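Local coordinates for free methionine-R-sulfoxide reductase (Saccharomyces cerevisiae, PDB 3KO6), which reduces the R-enantiomer of free methionine sulfoxide to methionine at the expense of thioredoxin and contributes to protection against oxidative stress, at residues 68-73 / 147-152; 76-81 / 94-99; 99-104 / 132-137. All coordinates share one frame; numbering follows the deposited sequence.

Interaction 1 of 3, residues 68-73 / 147-152; sequences GFYVTQ and VIDIDC. With SME (methionine sulfoxide), chain C.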
ATOM      1  N   GLY A  68      -3.847   6.804  -1.672  1.00 16.76           N
ATOM      2  CA  GLY A  68      -2.623   6.298  -2.301  1.00 17.52           C
ATOM      3  C   GLY A  68      -2.120   7.103  -3.495  1.00 18.41           C
ATOM      4  O   GLY A  68      -2.435   8.289  -3.641  1.00 18.12           O
ATOM      5  N   PHE A  69      -1.348   6.449  -4.364  1.00 19.55           N
ATOM      6  CA  PHE A  69      -0.637   7.141  -5.444  1.00 20.73           C
ATOM      7  C   PHE A  69      -0.675   6.428  -6.790  1.00 22.12           C
ATOM      8  O   PHE A  69      -0.786   5.187  -6.874  1.00 22.41           O
ATOM      9  CB  PHE A  69       0.836   7.312  -5.062  1.00 20.62           C
ATOM     10  CG  PHE A  69       1.043   7.977  -3.738  1.00 20.46           C
ATOM     11  CD1 PHE A  69       1.031   7.229  -2.556  1.00 19.40           C
ATOM     12  CD2 PHE A  69       1.243   9.355  -3.664  1.00 20.14           C
ATOM     13  CE1 PHE A  69       1.216   7.839  -1.319  1.00 19.35           C
ATOM     14  CE2 PHE A  69       1.435   9.983  -2.427  1.00 19.94           C
ATOM     15  CZ  PHE A  69       1.428   9.224  -1.259  1.00 20.12           C
ATOM     16  N   TYR A  70      -0.549   7.227  -7.846  1.00 23.31           N
ATOM     17  CA  TYR A  70      -0.182   6.712  -9.171  1.00 24.59           C
ATOM     18  C   TYR A  70       1.127   7.384  -9.518  1.00 26.19           C
ATOM     19  O   TYR A  70       1.395   8.498  -9.054  1.00 26.21           O
ATOM     20  CB  TYR A  70      -1.252   7.035 -10.220  1.00 23.87           C
ATOM     21  CG  TYR A  70      -2.442   6.136 -10.099  1.00 22.33           C
ATOM     22  CD1 TYR A  70      -3.340   6.282  -9.039  1.00 20.34           C
ATOM     23  CD2 TYR A  70      -2.649   5.103 -11.017  1.00 21.25           C
ATOM     24  CE1 TYR A  70      -4.415   5.432  -8.896  1.00 19.82           C
ATOM     25  CE2 TYR A  70      -3.713   4.246 -10.888  1.00 20.94           C
ATOM     26  CZ  TYR A  70      -4.600   4.415  -9.826  1.00 21.58           C
ATOM     27  OH  TYR A  70      -5.686   3.568  -9.695  1.00 22.37           O
ATOM     28  N   VAL A  71       1.942   6.715 -10.316  1.00 28.24           N
ATOM     29  CA  VAL A  71       3.254   7.225 -10.639  1.00 30.48           C
ATOM     30  C   VAL A  71       3.391   7.218 -12.146  1.00 32.43           C
ATOM     31  O   VAL A  71       2.885   6.318 -12.815  1.00 33.13           O
ATOM     32  CB  VAL A  71       4.350   6.406  -9.900  1.00 30.71           C
ATOM     33  CG1 VAL A  71       5.664   6.327 -10.682  1.00 32.21           C
ATOM     34  CG2 VAL A  71       4.583   6.979  -8.511  1.00 29.91           C
ATOM     35  N   THR A  72       4.039   8.250 -12.675  1.00 34.65           N
ATOM     36  CA  THR A  72       4.306   8.361 -14.104  1.00 37.19           C
ATOM     37  C   THR A  72       5.234   7.233 -14.527  1.00 39.79           C
ATOM     38  O   THR A  72       6.306   7.051 -13.951  1.00 39.66           O
ATOM     39  CB  THR A  72       4.919   9.725 -14.449  1.00 36.93           C
ATOM     40  OG1 THR A  72       4.075  10.758 -13.939  1.00 35.58           O
ATOM     41  CG2 THR A  72       5.049   9.891 -15.938  1.00 37.19           C
ATOM     42  N   GLN A  73       4.792   6.476 -15.527  1.00 43.10           N
ATOM     43  CA  GLN A  73       5.472   5.266 -15.958  1.00 46.79           C
ATOM     44  C   GLN A  73       6.861   5.580 -16.497  1.00 49.02           C
ATOM     45  O   GLN A  73       7.065   6.623 -17.114  1.00 49.67           O
ATOM     46  CB  GLN A  73       4.626   4.529 -16.998  1.00 47.41           C
ATOM     47  CG  GLN A  73       5.102   3.121 -17.313  1.00 50.25           C
ATOM     48  CD  GLN A  73       4.032   2.275 -17.975  1.00 53.06           C
ATOM     49  OE1 GLN A  73       3.470   2.651 -19.009  1.00 54.16           O
ATOM     50  NE2 GLN A  73       3.749   1.116 -17.381  1.00 54.16           N
ATOM     51  N   VAL A 147       0.615  11.232  -8.856  1.00 28.53           N
ATOM     52  CA  VAL A 147      -0.498  11.946  -8.229  1.00 27.57           C
ATOM     53  C   VAL A 147      -0.776  11.375  -6.849  1.00 26.82           C
ATOM     54  O   VAL A 147      -0.573  10.192  -6.600  1.00 27.26           O
ATOM     55  CB  VAL A 147      -1.805  11.851  -9.084  1.00 27.85           C
ATOM     56  CG1 VAL A 147      -1.626  12.502 -10.456  1.00 27.53           C
ATOM     57  CG2 VAL A 147      -2.269  10.390  -9.246  1.00 27.15           C
ATOM     58  N   ILE A 148      -1.228  12.224  -5.947  1.00 26.19           N
ATOM     59  CA  ILE A 148      -1.763  11.762  -4.685  1.00 25.38           C
ATOM     60  C   ILE A 148      -3.271  11.743  -4.834  1.00 24.96           C
ATOM     61  O   ILE A 148      -3.876  12.764  -5.170  1.00 24.78           O
ATOM     62  CB  ILE A 148      -1.414  12.700  -3.520  1.00 25.30           C
ATOM     63  CG1 ILE A 148       0.071  13.099  -3.555  1.00 25.80           C
ATOM     64  CG2 ILE A 148      -1.801  12.038  -2.204  1.00 24.30           C
ATOM     65  CD1 ILE A 148       0.474  14.146  -2.478  1.00 24.99           C
ATOM     66  N   ASP A 149      -3.870  10.589  -4.565  1.00 24.64           N
ATOM     67  CA  ASP A 149      -5.299  10.386  -4.763  1.00 24.42           C
ATOM     68  C   ASP A 149      -5.985   9.902  -3.493  1.00 24.32           C
ATOM     69  O   ASP A 149      -5.478   9.005  -2.789  1.00 24.13           O
ATOM     70  CB  ASP A 149      -5.481   9.354  -5.865  1.00 25.10           C
ATOM     71  CG  ASP A 149      -6.928   9.174  -6.269  1.00 26.83           C
ATOM     72  OD1 ASP A 149      -7.787   9.954  -5.803  1.00 29.26           O
ATOM     73  OD2 ASP A 149      -7.203   8.254  -7.061  1.00 25.22           O
ATOM     74  N   ILE A 150      -7.135  10.501  -3.193  1.00 24.20           N
ATOM     75  CA  ILE A 150      -7.977  10.084  -2.050  1.00 24.28           C
ATOM     76  C   ILE A 150      -9.445  10.015  -2.479  1.00 24.76           C
ATOM     77  O   ILE A 150      -9.963  10.960  -3.100  1.00 25.15           O
ATOM     78  CB  ILE A 150      -7.890  11.059  -0.837  1.00 24.18           C
ATOM     79  CG1 ILE A 150      -6.438  11.521  -0.586  1.00 24.23           C
ATOM     80  CG2 ILE A 150      -8.511  10.417   0.417  1.00 22.94           C
ATOM     81  CD1 ILE A 150      -6.274  12.450   0.642  1.00 23.49           C
ATOM     82  N   ASP A 151     -10.113   8.917  -2.129  1.00 24.49           N
ATOM     83  CA  ASP A 151     -11.538   8.757  -2.384  1.00 24.87           C
ATOM     84  C   ASP A 151     -12.361   8.762  -1.103  1.00 25.09           C
ATOM     85  O   ASP A 151     -11.935   8.215  -0.073  1.00 25.43           O
ATOM     86  CB  ASP A 151     -11.788   7.425  -3.080  1.00 25.61           C
ATOM     87  CG  ASP A 151     -11.173   7.349  -4.455  1.00 26.73           C
ATOM     88  OD1 ASP A 151     -10.721   8.369  -5.001  1.00 31.00           O
ATOM     89  OD2 ASP A 151     -11.155   6.246  -5.000  1.00 29.19           O
ATOM     90  N   CYS A 152     -13.570   9.312  -1.184  1.00 24.94           N
ATOM     91  CA  CYS A 152     -14.454   9.384  -0.039  1.00 25.31           C
ATOM     92  C   CYS A 152     -15.815   8.800  -0.368  1.00 26.64           C
ATOM     93  O   CYS A 152     -16.325   8.983  -1.483  1.00 27.62           O
ATOM     94  CB  CYS A 152     -14.593  10.831   0.413  1.00 24.97           C
ATOM     95  SG  CYS A 152     -15.614  11.086   1.873  1.00 25.42           S
TER
HETATM   96  N   SME C 181      -7.494   5.499  -9.576  1.00 84.78           N
HETATM   97  CA  SME C 181      -8.593   6.345  -9.046  1.00 81.85           C
HETATM   98  CB  SME C 181      -9.486   6.704 -10.225  1.00 81.69           C
HETATM   99  CG  SME C 181     -10.117   8.101 -10.063  1.00 86.25           C
HETATM  100  S   SME C 181      -9.895   9.093 -11.436  1.00 94.76           S
HETATM  101  OE  SME C 181      -8.912   8.537 -12.408  1.00 99.85           O
HETATM  102  CE  SME C 181     -11.416   9.305 -12.179  1.00106.74           C
HETATM  103  C   SME C 181      -9.338   5.666  -7.922  1.00 91.65           C
HETATM  104  O   SME C 181     -10.401   6.126  -7.508  1.00101.58           O
HETATM  105  OXT SME C 181      -8.939   4.582  -7.359  1.00100.17           O
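The sheet wall of the methionine sulfoxide pocket is formed here by two antiparallel strands, on which Gly68, Phe69 and Tyr70 pair with Asp149, Ile148 and Val147. Two hydrogen-bonded pairs flank a non-hydrogen-bonded one. Gly68 and Asp149 bind each other in both directions, and the bond from Asp149 N to Gly68 O is the straighter of the two at 2.9 Å. Tyr70 and Val147 do the same, with Val147 N reaching Tyr70 O at 2.8 Å. Between these pairs, Phe69 CA comes within 3.3 Å of Val147 O in a CA-H...O contact.

The strands belong to the central antiparallel sheet of the GAF fold, and their side chains divide between its two faces. On the face covered by helix 42-59, Phe69 and Ile148 lie side by side and point the same way, Phe69 CE2 resting 3.6 Å from Ile148 CG1; Phe69 also packs on Leu46 and Ala49 of that helix. The other face, carrying Tyr70, Val147 and Asp149, looks onto the ligand. There Val147 CG2 sits against Tyr70 CB at 3.6 Å. With CG anti to its carbonyl carbon (chi1 -77°), Tyr70 extends its ring along the pocket until OH lies 2.6 Å from the amino N of methionine sulfoxide. The hydroxyl is hydrogen-bonded to Cys91 O, which is likely to limit the swing of the ring. With CG anti to the backbone N (chi1 -173°), the Asp149 carboxylate is carried toward the ligand, its OD2 lying 3.1 Å from the ligand CA, while its other oxygen, OD1, comes close to Glu132 OE1. Further along the strand, Asp151 OD2 is 2.6 Å from SME O.

Interaction 2 of 3, residues 76-81 / 94-99; sequences EENTLI and IQFGKG. With SME (methionine sulfoxide), chain C.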
ATOM      1  N   GLU A  76       7.017   5.539 -20.719  1.00 60.81           N
ATOM      2  CA  GLU A  76       6.060   6.446 -21.358  1.00 61.24           C
ATOM      3  C   GLU A  76       5.657   7.641 -20.490  1.00 60.22           C
ATOM      4  O   GLU A  76       5.131   7.473 -19.381  1.00 59.64           O
ATOM      5  CB  GLU A  76       4.834   5.667 -21.862  1.00 61.62           C
ATOM      6  CG  GLU A  76       4.617   5.721 -23.394  1.00 65.11           C
ATOM      7  CD  GLU A  76       5.682   4.994 -24.230  1.00 69.75           C
ATOM      8  OE1 GLU A  76       5.296   4.354 -25.234  1.00 72.13           O
ATOM      9  OE2 GLU A  76       6.892   5.067 -23.911  1.00 70.91           O
ATOM     10  N   GLU A  77       5.914   8.843 -21.021  1.00 60.20           N
ATOM     11  CA  GLU A  77       5.708  10.130 -20.317  1.00 58.87           C
ATOM     12  C   GLU A  77       4.243  10.454 -19.949  1.00 56.77           C
ATOM     13  O   GLU A  77       3.998  11.288 -19.067  1.00 56.20           O
ATOM     14  CB  GLU A  77       6.292  11.309 -21.137  1.00 60.10           C
ATOM     15  CG  GLU A  77       7.814  11.274 -21.422  1.00 63.15           C
ATOM     16  CD  GLU A  77       8.191  10.550 -22.728  1.00 68.28           C
ATOM     17  OE1 GLU A  77       7.326  10.415 -23.634  1.00 69.88           O
ATOM     18  OE2 GLU A  77       9.366  10.123 -22.852  1.00 70.65           O
ATOM     19  N   ASN A  78       3.286   9.802 -20.619  1.00 55.02           N
ATOM     20  CA  ASN A  78       1.864  10.168 -20.517  1.00 52.41           C
ATOM     21  C   ASN A  78       0.938   9.095 -19.928  1.00 50.06           C
ATOM     22  O   ASN A  78      -0.270   9.101 -20.192  1.00 49.67           O
ATOM     23  CB  ASN A  78       1.332  10.634 -21.883  1.00 53.31           C
ATOM     24  CG  ASN A  78       2.099  11.823 -22.433  1.00 54.34           C
ATOM     25  OD1 ASN A  78       2.139  12.889 -21.820  1.00 53.93           O
ATOM     26  ND2 ASN A  78       2.718  11.642 -23.596  1.00 55.73           N
ATOM     27  N   THR A  79       1.501   8.204 -19.113  1.00 47.47           N
ATOM     28  CA  THR A  79       0.732   7.142 -18.460  1.00 44.72           C
ATOM     29  C   THR A  79       1.031   7.032 -16.961  1.00 42.33           C
ATOM     30  O   THR A  79       2.183   6.986 -16.550  1.00 41.98           O
ATOM     31  CB  THR A  79       0.941   5.788 -19.181  1.00 45.45           C
ATOM     32  OG1 THR A  79       0.235   5.818 -20.420  1.00 46.70           O
ATOM     33  CG2 THR A  79       0.405   4.627 -18.380  1.00 45.06           C
ATOM     34  N   LEU A  80      -0.025   7.011 -16.157  1.00 39.93           N
ATOM     35  CA  LEU A  80       0.079   6.731 -14.729  1.00 37.59           C
ATOM     36  C   LEU A  80      -0.043   5.234 -14.459  1.00 36.95           C
ATOM     37  O   LEU A  80      -0.924   4.574 -15.015  1.00 37.56           O
ATOM     38  CB  LEU A  80      -1.027   7.454 -13.971  1.00 36.71           C
ATOM     39  CG  LEU A  80      -1.026   8.979 -13.918  1.00 34.79           C
ATOM     40  CD1 LEU A  80      -2.317   9.456 -13.278  1.00 31.78           C
ATOM     41  CD2 LEU A  80       0.203   9.513 -13.189  1.00 32.32           C
ATOM     42  N   ILE A  81       0.834   4.698 -13.615  1.00 35.28           N
ATOM     43  CA  ILE A  81       0.755   3.293 -13.214  1.00 34.15           C
ATOM     44  C   ILE A  81       0.524   3.215 -11.703  1.00 32.31           C
ATOM     45  O   ILE A  81       1.117   3.984 -10.945  1.00 31.80           O
ATOM     46  CB  ILE A  81       2.008   2.499 -13.676  1.00 34.71           C
ATOM     47  CG1 ILE A  81       1.950   1.041 -13.248  1.00 36.06           C
ATOM     48  CG2 ILE A  81       3.277   3.108 -13.156  1.00 35.35           C
ATOM     49  CD1 ILE A  81       1.592   0.079 -14.382  1.00 39.82           C
ATOM     50  N   ILE A  94      -3.677   4.419 -15.874  1.00 33.97           N
ATOM     51  CA  ILE A  94      -4.525   5.536 -16.258  1.00 33.76           C
ATOM     52  C   ILE A  94      -3.733   6.438 -17.178  1.00 34.54           C
ATOM     53  O   ILE A  94      -2.636   6.881 -16.818  1.00 34.63           O
ATOM     54  CB  ILE A  94      -5.013   6.331 -15.015  1.00 32.76           C
ATOM     55  CG1 ILE A  94      -5.760   5.405 -14.052  1.00 31.74           C
ATOM     56  CG2 ILE A  94      -5.887   7.488 -15.429  1.00 32.05           C
ATOM     57  CD1 ILE A  94      -6.279   6.079 -12.822  1.00 31.78           C
ATOM     58  N   GLN A  95      -4.284   6.700 -18.365  1.00 35.25           N
ATOM     59  CA  GLN A  95      -3.680   7.655 -19.305  1.00 36.12           C
ATOM     60  C   GLN A  95      -3.775   9.076 -18.765  1.00 34.64           C
ATOM     61  O   GLN A  95      -4.724   9.417 -18.056  1.00 33.79           O
ATOM     62  CB  GLN A  95      -4.349   7.590 -20.694  1.00 37.34           C
ATOM     63  CG  GLN A  95      -4.144   6.280 -21.467  1.00 41.87           C
ATOM     64  CD  GLN A  95      -2.673   5.880 -21.577  1.00 47.01           C
ATOM     65  OE1 GLN A  95      -2.276   4.788 -21.150  1.00 48.38           O
ATOM     66  NE2 GLN A  95      -1.852   6.775 -22.136  1.00 49.38           N
ATOM     67  N   PHE A  96      -2.787   9.897 -19.105  1.00 34.31           N
ATOM     68  CA  PHE A  96      -2.871  11.329 -18.854  1.00 33.77           C
ATOM     69  C   PHE A  96      -4.064  11.881 -19.597  1.00 33.66           C
ATOM     70  O   PHE A  96      -4.305  11.521 -20.749  1.00 34.23           O
ATOM     71  CB  PHE A  96      -1.617  12.047 -19.337  1.00 34.26           C
ATOM     72  CG  PHE A  96      -0.476  12.026 -18.356  1.00 33.67           C
ATOM     73  CD1 PHE A  96      -0.208  10.897 -17.589  1.00 32.51           C
ATOM     74  CD2 PHE A  96       0.355  13.130 -18.233  1.00 33.72           C
ATOM     75  CE1 PHE A  96       0.865  10.866 -16.716  1.00 32.10           C
ATOM     76  CE2 PHE A  96       1.427  13.115 -17.355  1.00 33.78           C
ATOM     77  CZ  PHE A  96       1.683  11.978 -16.594  1.00 33.43           C
ATOM     78  N   GLY A  97      -4.819  12.746 -18.935  1.00 32.89           N
ATOM     79  CA  GLY A  97      -5.979  13.359 -19.562  1.00 32.69           C
ATOM     80  C   GLY A  97      -7.269  12.636 -19.237  1.00 32.10           C
ATOM     81  O   GLY A  97      -8.351  13.169 -19.474  1.00 31.80           O
ATOM     82  N   LYS A  98      -7.146  11.435 -18.664  1.00 31.71           N
ATOM     83  CA  LYS A  98      -8.303  10.580 -18.372  1.00 31.19           C
ATOM     84  C   LYS A  98      -8.687  10.524 -16.902  1.00 29.56           C
ATOM     85  O   LYS A  98      -7.859  10.206 -16.044  1.00 28.79           O
ATOM     86  CB  LYS A  98      -8.078   9.152 -18.896  1.00 32.07           C
ATOM     87  CG  LYS A  98      -8.005   9.032 -20.420  1.00 34.64           C
ATOM     88  CD  LYS A  98      -9.278   9.520 -21.108  1.00 38.42           C
ATOM     89  CE  LYS A  98      -9.252   9.252 -22.627  1.00 42.02           C
ATOM     90  NZ  LYS A  98      -8.113   9.926 -23.320  1.00 43.37           N
ATOM     91  N   GLY A  99      -9.960  10.807 -16.627  1.00 28.64           N
ATOM     92  CA  GLY A  99     -10.490  10.772 -15.260  1.00 27.75           C
ATOM     93  C   GLY A  99      -9.828  11.792 -14.334  1.00 27.12           C
ATOM     94  O   GLY A  99      -8.972  12.570 -14.756  1.00 27.48           O
TER
HETATM   95  N   SME C 181      -7.494   5.499  -9.576  1.00 84.78           N
HETATM   96  CA  SME C 181      -8.593   6.345  -9.046  1.00 81.85           C
HETATM   97  CB  SME C 181      -9.486   6.704 -10.225  1.00 81.69           C
HETATM   98  CG  SME C 181     -10.117   8.101 -10.063  1.00 86.25           C
HETATM   99  S   SME C 181      -9.895   9.093 -11.436  1.00 94.76           S
HETATM  100  OE  SME C 181      -8.912   8.537 -12.408  1.00 99.85           O
HETATM  101  CE  SME C 181     -11.416   9.305 -12.179  1.00106.74           C
HETATM  102  C   SME C 181      -9.338   5.666  -7.922  1.00 91.65           C
HETATM  103  O   SME C 181     -10.401   6.126  -7.508  1.00101.58           O
HETATM  104  OXT SME C 181      -8.939   4.582  -7.359  1.00100.17           O
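The ring of Phe96 has Glu77 O and Asn78 CA over one face, both offset toward the rim, while Leu80 N lies at its edge in the ring plane. Asn78 CA makes a CH-pi contact 3.8 Å from the Phe96 ring centroid, and the Asn78 amide stands steeply to the ring, the planes 76° apart. Phe96 CG lies anti to the carbonyl carbon (chi1 -84°), which turns the ring toward the Glu77-Asn78 turn, and Leu80 CD2 meets Phe96 CE1 at 3.8 Å. An alanine in place of Phe96 would probably leave the turn around Glu77 and Asn78 without its aromatic cover and deprive Leu80 of an apolar partner.

This is the open end of the hairpin between strands 79-85 and 93-95. Phe96 N binds Asn78 O at 2.9 Å from above the carbonyl plane, and Leu80 and Ile94 exchange two backbone bonds. Across the non-hydrogen-bonded pair, the bent Gln95 chain brings OE1 to Thr79 OG1 in a weak bond of 2.8 Å. Ile94 CD1 is 3.5 Å from the amino N of methionine sulfoxide. Thr79 and Gln95 thus meet through polar groups; on the other face Leu80 and Ile94 pack toward Cys101, consistent with burial.

Interaction 3 of 3, residues 99-104 / 132-137; sequences GVCGTA and EIVVPI. With SME (methionine sulfoxide), chain C.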
ATOM      1  N   GLY A  99      -9.960  10.807 -16.627  1.00 28.64           N
ATOM      2  CA  GLY A  99     -10.490  10.772 -15.260  1.00 27.75           C
ATOM      3  C   GLY A  99      -9.828  11.792 -14.334  1.00 27.12           C
ATOM      4  O   GLY A  99      -8.972  12.570 -14.756  1.00 27.48           O
ATOM      5  N   VAL A 100     -10.206  11.800 -13.065  1.00 26.26           N
ATOM      6  CA  VAL A 100      -9.661  12.783 -12.144  1.00 25.51           C
ATOM      7  C   VAL A 100      -8.137  12.688 -12.053  1.00 25.86           C
ATOM      8  O   VAL A 100      -7.468  13.703 -12.183  1.00 25.95           O
ATOM      9  CB  VAL A 100     -10.304  12.703 -10.764  1.00 25.25           C
ATOM     10  CG1 VAL A 100      -9.861  13.895  -9.922  1.00 24.58           C
ATOM     11  CG2 VAL A 100     -11.828  12.669 -10.892  1.00 23.93           C
ATOM     12  N   CYS A 101      -7.597  11.477 -11.881  1.00 26.36           N
ATOM     13  CA  CYS A 101      -6.137  11.262 -11.795  1.00 26.74           C
ATOM     14  C   CYS A 101      -5.368  11.730 -13.026  1.00 27.88           C
ATOM     15  O   CYS A 101      -4.408  12.493 -12.898  1.00 29.07           O
ATOM     16  CB  CYS A 101      -5.802   9.809 -11.491  1.00 26.54           C
ATOM     17  SG  CYS A 101      -6.183   9.341  -9.787  1.00 24.50           S
ATOM     18  N   GLY A 102      -5.792  11.306 -14.208  1.00 28.47           N
ATOM     19  CA  GLY A 102      -5.172  11.767 -15.445  1.00 29.47           C
ATOM     20  C   GLY A 102      -5.368  13.250 -15.729  1.00 30.01           C
ATOM     21  O   GLY A 102      -4.575  13.848 -16.460  1.00 31.11           O
ATOM     22  N   THR A 103      -6.426  13.847 -15.175  1.00 29.51           N
ATOM     23  CA  THR A 103      -6.700  15.268 -15.375  1.00 29.40           C
ATOM     24  C   THR A 103      -5.695  16.082 -14.567  1.00 29.71           C
ATOM     25  O   THR A 103      -5.087  17.015 -15.085  1.00 29.87           O
ATOM     26  CB  THR A 103      -8.153  15.640 -14.974  1.00 29.45           C
ATOM     27  OG1 THR A 103      -9.078  14.875 -15.752  1.00 29.61           O
ATOM     28  CG2 THR A 103      -8.443  17.132 -15.181  1.00 28.43           C
ATOM     29  N   ALA A 104      -5.509  15.711 -13.303  1.00 29.77           N
ATOM     30  CA  ALA A 104      -4.482  16.311 -12.465  1.00 29.96           C
ATOM     31  C   ALA A 104      -3.090  16.143 -13.068  1.00 30.59           C
ATOM     32  O   ALA A 104      -2.272  17.054 -12.976  1.00 30.87           O
ATOM     33  CB  ALA A 104      -4.523  15.708 -11.086  1.00 29.59           C
ATOM     34  N   GLU A 132     -13.845  12.770  -4.456  1.00 26.12           N
ATOM     35  CA  GLU A 132     -12.425  12.515  -4.702  1.00 24.98           C
ATOM     36  C   GLU A 132     -11.581  13.780  -4.739  1.00 24.45           C
ATOM     37  O   GLU A 132     -12.036  14.818  -5.198  1.00 24.86           O
ATOM     38  CB  GLU A 132     -12.266  11.752  -6.026  1.00 25.06           C
ATOM     39  CG  GLU A 132     -10.877  11.169  -6.252  1.00 24.44           C
ATOM     40  CD  GLU A 132     -10.752  10.287  -7.486  1.00 23.97           C
ATOM     41  OE1 GLU A 132      -9.633   9.773  -7.709  1.00 22.56           O
ATOM     42  OE2 GLU A 132     -11.745  10.101  -8.229  1.00 24.30           O
ATOM     43  N   ILE A 133     -10.351  13.692  -4.241  1.00 23.79           N
ATOM     44  CA  ILE A 133      -9.361  14.754  -4.462  1.00 23.28           C
ATOM     45  C   ILE A 133      -8.083  14.140  -5.014  1.00 22.93           C
ATOM     46  O   ILE A 133      -7.670  13.056  -4.570  1.00 22.58           O
ATOM     47  CB  ILE A 133      -9.030  15.566  -3.184  1.00 23.00           C
ATOM     48  CG1 ILE A 133      -8.047  16.691  -3.514  1.00 23.06           C
ATOM     49  CG2 ILE A 133      -8.421  14.681  -2.116  1.00 23.38           C
ATOM     50  CD1 ILE A 133      -7.866  17.732  -2.366  1.00 25.03           C
ATOM     51  N   VAL A 134      -7.475  14.827  -5.986  1.00 22.53           N
ATOM     52  CA  VAL A 134      -6.190  14.417  -6.560  1.00 21.43           C
ATOM     53  C   VAL A 134      -5.276  15.610  -6.643  1.00 22.13           C
ATOM     54  O   VAL A 134      -5.674  16.680  -7.108  1.00 22.33           O
ATOM     55  CB  VAL A 134      -6.336  13.797  -7.968  1.00 21.59           C
ATOM     56  CG1 VAL A 134      -4.975  13.439  -8.537  1.00 18.93           C
ATOM     57  CG2 VAL A 134      -7.269  12.550  -7.908  1.00 20.44           C
ATOM     58  N   VAL A 135      -4.043  15.408  -6.185  1.00 22.40           N
ATOM     59  CA  VAL A 135      -3.032  16.447  -6.129  1.00 22.56           C
ATOM     60  C   VAL A 135      -1.803  15.921  -6.849  1.00 22.74           C
ATOM     61  O   VAL A 135      -1.325  14.842  -6.509  1.00 22.66           O
ATOM     62  CB  VAL A 135      -2.697  16.768  -4.657  1.00 22.54           C
ATOM     63  CG1 VAL A 135      -1.523  17.728  -4.559  1.00 22.79           C
ATOM     64  CG2 VAL A 135      -3.935  17.313  -3.941  1.00 22.39           C
ATOM     65  N   PRO A 136      -1.302  16.654  -7.859  1.00 23.48           N
ATOM     66  CA  PRO A 136      -0.153  16.127  -8.601  1.00 24.35           C
ATOM     67  C   PRO A 136       1.165  16.318  -7.840  1.00 25.15           C
ATOM     68  O   PRO A 136       1.248  17.192  -6.988  1.00 25.83           O
ATOM     69  CB  PRO A 136      -0.175  16.943  -9.901  1.00 24.22           C
ATOM     70  CG  PRO A 136      -0.828  18.212  -9.539  1.00 23.46           C
ATOM     71  CD  PRO A 136      -1.838  17.883  -8.476  1.00 23.96           C
ATOM     72  N   ILE A 137       2.159  15.488  -8.140  1.00 25.90           N
ATOM     73  CA  ILE A 137       3.494  15.592  -7.566  1.00 26.75           C
ATOM     74  C   ILE A 137       4.413  16.095  -8.672  1.00 28.34           C
ATOM     75  O   ILE A 137       4.604  15.411  -9.683  1.00 28.70           O
ATOM     76  CB  ILE A 137       3.996  14.221  -7.061  1.00 26.73           C
ATOM     77  CG1 ILE A 137       2.993  13.622  -6.061  1.00 25.28           C
ATOM     78  CG2 ILE A 137       5.427  14.340  -6.465  1.00 25.97           C
ATOM     79  CD1 ILE A 137       3.286  12.190  -5.648  1.00 22.56           C
TER
HETATM   80  N   SME C 181      -7.494   5.499  -9.576  1.00 84.78           N
HETATM   81  CA  SME C 181      -8.593   6.345  -9.046  1.00 81.85           C
HETATM   82  CB  SME C 181      -9.486   6.704 -10.225  1.00 81.69           C
HETATM   83  CG  SME C 181     -10.117   8.101 -10.063  1.00 86.25           C
HETATM   84  S   SME C 181      -9.895   9.093 -11.436  1.00 94.76           S
HETATM   85  OE  SME C 181      -8.912   8.537 -12.408  1.00 99.85           O
HETATM   86  CE  SME C 181     -11.416   9.305 -12.179  1.00106.74           C
HETATM   87  C   SME C 181      -9.338   5.666  -7.922  1.00 91.65           C
HETATM   88  O   SME C 181     -10.401   6.126  -7.508  1.00101.58           O
HETATM   89  OXT SME C 181      -8.939   4.582  -7.359  1.00100.17           O
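The first turn of helix 99-107, at the sulfoxide end of the ligand pocket, packs over strand 131-138 with Val134 set among Val100, Cys101 and Ala104. The axes of segments 99-104 and 132-137 approach to 7.9 Å, with 29° between them. The two methyls of Val134 divide the work: CG1, anti to the backbone N (chi1 178°), meets Ala104 CB at 3.4 Å, whereas CG2 reaches Val100 CG1 at 3.5 Å and also touches Cys101 SG. Pro136 CD lies 4.3 Å from Ala104 CB, and Pro136 CB is near Ala104 O.

Toward the ligand, the extended Glu132 chain slides past Val100 in the opposite direction, with OE2 3.7 Å from Val100 CG2 and the carboxylate alongside the ligand CG. Cys101 N lies 3.3 Å from the sulfoxide oxygen OE, consistent with the amide end of the helix polarising the S-O group. Gly99 CA is 3.5 Å from the ligand methyl CE; a beta carbon there would probably crowd that methyl, and the positive phi also favours glycine. Thr103 N is hydrogen-bonded to Gly99 O.

Val100 and Ala104 also touch Gln111 of strand 111-113, and Cys101 leans on Asp149 of strand 144-152. The helix therefore covers one sheet face, while Ile133, Val135 and Ile137, on the reverse of strand 131-138, pack against helix 160-176.

From the N terminus, strand 64-72 supplies the first half of interaction 1, whose partner arrives only with strand 144-152, so this contact closes the widest loop. Both others fall within it. Interaction 2 closes a short hairpin, and interaction 3 opens where it ends, sharing Gly99 with it; the two follow in series and do not cross. Probable hydrogen bonds knit the set: Val71 O to Ile81 N between interactions 1 and 2, Ile148 N to Val135 O between 1 and 3, and Gly97 N to Gly102 O between 2 and 3. Together they tie hairpin, sheet centre and helix 99-107 around one ligand, which all three touch.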